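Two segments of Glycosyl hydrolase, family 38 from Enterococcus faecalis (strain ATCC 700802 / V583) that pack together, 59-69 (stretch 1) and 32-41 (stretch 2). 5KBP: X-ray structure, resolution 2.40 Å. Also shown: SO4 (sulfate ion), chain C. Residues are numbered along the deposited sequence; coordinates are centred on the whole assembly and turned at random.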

# COMPACT_ATOMS: atom_id res chain seq x y z
N ILE A 59 -18.53 4.27 -4.65
CA ILE A 59 -17.38 3.37 -4.55
C ILE A 59 -17.76 2.04 -3.91
O ILE A 59 -17.01 1.06 -4.05
CB ILE A 59 -16.24 4.05 -3.77
CG1 ILE A 59 -14.90 3.38 -4.10
CG2 ILE A 59 -16.50 4.00 -2.27
CD1 ILE A 59 -13.73 3.96 -3.34
N ILE A 60 -18.89 1.97 -3.22
CA ILE A 60 -19.35 0.71 -2.64
C ILE A 60 -19.62 -0.31 -3.75
O ILE A 60 -19.31 -1.50 -3.61
CB ILE A 60 -20.59 0.94 -1.77
CG1 ILE A 60 -20.23 1.80 -0.55
CG2 ILE A 60 -21.21 -0.38 -1.33
CD1 ILE A 60 -21.40 2.08 0.37
N LEU A 61 -20.18 0.15 -4.87
CA LEU A 61 -20.39 -0.73 -6.01
C LEU A 61 -19.07 -1.26 -6.55
O LEU A 61 -18.94 -2.44 -6.87
CB LEU A 61 -21.16 0.00 -7.11
CG LEU A 61 -22.51 0.63 -6.73
CD1 LEU A 61 -22.99 1.55 -7.83
CD2 LEU A 61 -23.54 -0.46 -6.46
N ASP A 62 -18.06 -0.38 -6.66
CA ASP A 62 -16.76 -0.80 -7.16
C ASP A 62 -16.08 -1.77 -6.21
O ASP A 62 -15.52 -2.79 -6.64
CB ASP A 62 -15.87 0.42 -7.41
CG ASP A 62 -16.44 1.35 -8.47
OD1 ASP A 62 -17.19 0.86 -9.34
OD2 ASP A 62 -16.12 2.56 -8.43
N ASP A 63 -16.12 -1.48 -4.90
CA ASP A 63 -15.47 -2.34 -3.93
C ASP A 63 -16.13 -3.72 -3.87
O ASP A 63 -15.46 -4.71 -3.56
CB ASP A 63 -15.48 -1.69 -2.55
CG ASP A 63 -14.69 -0.40 -2.51
OD1 ASP A 63 -13.76 -0.25 -3.33
OD2 ASP A 63 -14.98 0.46 -1.65
N TYR A 64 -17.43 -3.79 -4.16
CA TYR A 64 -18.12 -5.07 -4.12
C TYR A 64 -17.80 -5.92 -5.35
O TYR A 64 -17.61 -7.13 -5.24
CB TYR A 64 -19.63 -4.84 -4.02
CG TYR A 64 -20.47 -6.10 -4.06
CD1 TYR A 64 -20.54 -6.95 -2.96
CD2 TYR A 64 -21.19 -6.44 -5.19
CE1 TYR A 64 -21.31 -8.10 -2.99
CE2 TYR A 64 -21.96 -7.59 -5.24
CZ TYR A 64 -22.02 -8.42 -4.13
OH TYR A 64 -22.78 -9.56 -4.17
N LEU A 65 -17.73 -5.29 -6.53
CA LEU A 65 -17.53 -6.03 -7.76
C LEU A 65 -16.08 -6.46 -7.98
O LEU A 65 -15.84 -7.36 -8.79
CB LEU A 65 -18.01 -5.21 -8.96
CG LEU A 65 -19.52 -5.04 -9.05
CD1 LEU A 65 -19.90 -4.41 -10.37
CD2 LEU A 65 -20.22 -6.37 -8.87
N GLN A 66 -15.12 -5.84 -7.29
CA GLN A 66 -13.75 -6.30 -7.43
C GLN A 66 -13.52 -7.62 -6.70
O GLN A 66 -12.55 -8.32 -7.01
CB GLN A 66 -12.77 -5.23 -6.93
CG GLN A 66 -12.72 -5.03 -5.43
CD GLN A 66 -11.48 -4.29 -4.99
OE1 GLN A 66 -10.46 -4.30 -5.69
NE2 GLN A 66 -11.55 -3.63 -3.84
N VAL A 67 -14.39 -7.97 -5.76
CA VAL A 67 -14.34 -9.28 -5.12
C VAL A 67 -15.30 -10.26 -5.78
O VAL A 67 -14.98 -11.44 -5.93
CB VAL A 67 -14.63 -9.15 -3.61
CG1 VAL A 67 -14.51 -10.50 -2.93
CG2 VAL A 67 -13.68 -8.16 -2.98
N ARG A 68 -16.48 -9.79 -6.18
CA ARG A 68 -17.51 -10.62 -6.81
C ARG A 68 -17.86 -10.05 -8.18
O ARG A 68 -18.94 -9.47 -8.35
CB ARG A 68 -18.75 -10.73 -5.93
CG ARG A 68 -18.47 -11.04 -4.48
CD ARG A 68 -19.67 -11.69 -3.83
NE ARG A 68 -19.93 -13.01 -4.40
CZ ARG A 68 -21.02 -13.73 -4.17
NH1 ARG A 68 -21.97 -13.27 -3.37
NH2 ARG A 68 -21.16 -14.92 -4.73
N PRO A 69 -16.98 -10.20 -9.17
CA PRO A 69 -17.26 -9.59 -10.48
C PRO A 69 -18.42 -10.23 -11.21
O PRO A 69 -19.08 -9.55 -12.02
CB PRO A 69 -15.94 -9.79 -11.24
CG PRO A 69 -15.32 -10.99 -10.61
CD PRO A 69 -15.71 -10.93 -9.15
S SO4 C . -24.44 -16.27 -4.40
O1 SO4 C . -24.11 -15.81 -5.74
O2 SO4 C . -23.24 -16.83 -3.77
O3 SO4 C . -25.46 -17.31 -4.49
O4 SO4 C . -24.94 -15.16 -3.60
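Stretch 2 32-41: LIELVDNVLD

The centre of this contact is the ring of Tyr-64, lodged like a knob in a hole lined by Ile-33, Val-36, Asp-37 and Leu-40 of stretch 2. These four residues are spaced so that they share one side of a helix, for stretch 2 is helical throughout, with backbone hydrogen bonds from the NH of each residue from Val-36 to Asp-41 to the carbonyl four residues back, as from Val-36 N to Leu-32 O (3.0 Å). The segment 59-65 is also helical. The two helices cross nearly at right angles, with 102° between their N-to-C directions, and their axes approach to 9.8 Å. So steep a crossing confines the contact to a compact patch, and 480 Å² is buried, both sides summed. The backbones draw nearest at Tyr-64 and Ile-33, whose CA atoms are 5.9 Å apart.

Val-36 points its CA-to-CB bond toward stretch 1 and lies over one face of the tyrosine ring. Its CG1 stands 3.4 Å from the centroid of the Tyr-64 ring, only 5° off the normal, a CH-pi contact for which a compact, branched valine is well suited: a methyl group can rest squarely on the flat aromatic surface. Ile-33 also meets the ring, its CD1 lying 3.8 Å from Tyr-64 CD1. That same methyl reaches Val-67, with Ile-33 CD1 3.8 Å from Val-67 CB, so one isoleucine methyl fills the space between two neighbours. Leu-40 adds its CD1 at 4.1 Å from Tyr-64 CE2.

One turn before Tyr-64 the packing remains aliphatic. Ile-60 CG2 lies 3.9 Å from Leu-32 CD1 and 4.2 Å from Val-36 CG2, joining two residues one turn apart on stretch 2. Leu-32 also touches Asp-63, but through carbon, its CD2 being 3.9 Å from Asp-63 CB; the carboxylate of Asp-63 is hydrogen-bonded elsewhere in the structure.

Toward the other end of the patch the chemistry becomes polar. Tyrosine suits this boundary because its ring packs among apolar groups while its hydroxyl extends to Asp-37: Tyr-64 OH donates a very short hydrogen bond of 2.4 Å to Asp-37 OD1. The same oxygen receives Arg-68, whose NH1 lies 2.9 Å from Asp-37 OD1 in a salt bridge, although the hydrogen bond within it is weak. Arginine can serve both environments, since its CD packs 3.7 Å from Ile-33 CG2 before the guanidinium reaches the acid. Beyond, Arg-68 NH2 donates a 3.0 Å hydrogen bond to O2 of the sulfate ion, probably from the crystallisation liquor.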

# COMPACT_ATOMS: atom_id res chain seq x y z
N LEU A 32 -18.25 -5.65 3.97
CA LEU A 32 -19.05 -4.97 2.95
C LEU A 32 -19.63 -5.97 1.96
O LEU A 32 -20.75 -5.79 1.46
CB LEU A 32 -18.20 -3.93 2.22
CG LEU A 32 -18.93 -3.07 1.19
CD1 LEU A 32 -19.98 -2.20 1.86
CD2 LEU A 32 -17.95 -2.21 0.39
N ILE A 33 -18.88 -7.04 1.66
CA ILE A 33 -19.38 -8.07 0.75
C ILE A 33 -20.60 -8.75 1.35
O ILE A 33 -21.58 -9.02 0.65
CB ILE A 33 -18.27 -9.08 0.42
CG1 ILE A 33 -17.00 -8.34 -0.03
CG2 ILE A 33 -18.73 -10.06 -0.65
CD1 ILE A 33 -17.20 -7.50 -1.27
N GLU A 34 -20.55 -9.05 2.65
CA GLU A 34 -21.69 -9.67 3.32
C GLU A 34 -22.91 -8.75 3.28
O GLU A 34 -24.04 -9.22 3.07
CB GLU A 34 -21.33 -10.02 4.76
CG GLU A 34 -20.30 -11.14 4.89
CD GLU A 34 -19.94 -11.43 6.33
OE1 GLU A 34 -20.28 -10.61 7.21
OE2 GLU A 34 -19.31 -12.47 6.59
N LEU A 35 -22.70 -7.45 3.49
CA LEU A 35 -23.82 -6.51 3.51
C LEU A 35 -24.51 -6.45 2.15
O LEU A 35 -25.73 -6.59 2.06
CB LEU A 35 -23.33 -5.13 3.93
CG LEU A 35 -24.36 -4.00 3.80
CD1 LEU A 35 -25.52 -4.20 4.75
CD2 LEU A 35 -23.70 -2.65 4.03
N VAL A 36 -23.73 -6.24 1.08
CA VAL A 36 -24.32 -6.12 -0.25
C VAL A 36 -24.94 -7.44 -0.70
O VAL A 36 -25.97 -7.44 -1.38
CB VAL A 36 -23.27 -5.61 -1.25
CG1 VAL A 36 -23.85 -5.53 -2.66
CG2 VAL A 36 -22.75 -4.24 -0.81
N ASP A 37 -24.34 -8.57 -0.32
CA ASP A 37 -24.95 -9.86 -0.62
C ASP A 37 -26.34 -9.96 -0.01
O ASP A 37 -27.28 -10.46 -0.65
CB ASP A 37 -24.07 -11.00 -0.12
CG ASP A 37 -22.86 -11.23 -0.99
OD1 ASP A 37 -22.85 -10.76 -2.15
OD2 ASP A 37 -21.91 -11.90 -0.52
N ASN A 38 -26.50 -9.49 1.23
CA ASN A 38 -27.80 -9.57 1.90
C ASN A 38 -28.78 -8.54 1.37
O ASN A 38 -29.99 -8.80 1.34
CB ASN A 38 -27.61 -9.41 3.41
CG ASN A 38 -26.91 -10.59 4.04
OD1 ASN A 38 -27.08 -11.73 3.61
ND2 ASN A 38 -26.12 -10.33 5.08
N VAL A 39 -28.30 -7.36 0.96
CA VAL A 39 -29.20 -6.36 0.38
C VAL A 39 -29.75 -6.85 -0.95
O VAL A 39 -30.95 -6.74 -1.22
CB VAL A 39 -28.48 -5.01 0.24
CG1 VAL A 39 -29.33 -4.03 -0.55
CG2 VAL A 39 -28.15 -4.44 1.61
N LEU A 40 -28.88 -7.39 -1.81
CA LEU A 40 -29.35 -7.97 -3.06
C LEU A 40 -30.29 -9.15 -2.82
O LEU A 40 -31.21 -9.37 -3.61
CB LEU A 40 -28.16 -8.42 -3.91
CG LEU A 40 -27.21 -7.31 -4.38
CD1 LEU A 40 -26.08 -7.88 -5.22
CD2 LEU A 40 -27.97 -6.25 -5.15
N ASP A 41 -30.07 -9.90 -1.74
CA ASP A 41 -30.99 -10.98 -1.38
C ASP A 41 -32.39 -10.43 -1.12
O ASP A 41 -33.38 -10.98 -1.61
CB ASP A 41 -30.45 -11.72 -0.15
CG ASP A 41 -31.09 -13.08 0.04
OD1 ASP A 41 -32.31 -13.23 -0.22
OD2 ASP A 41 -30.37 -14.01 0.46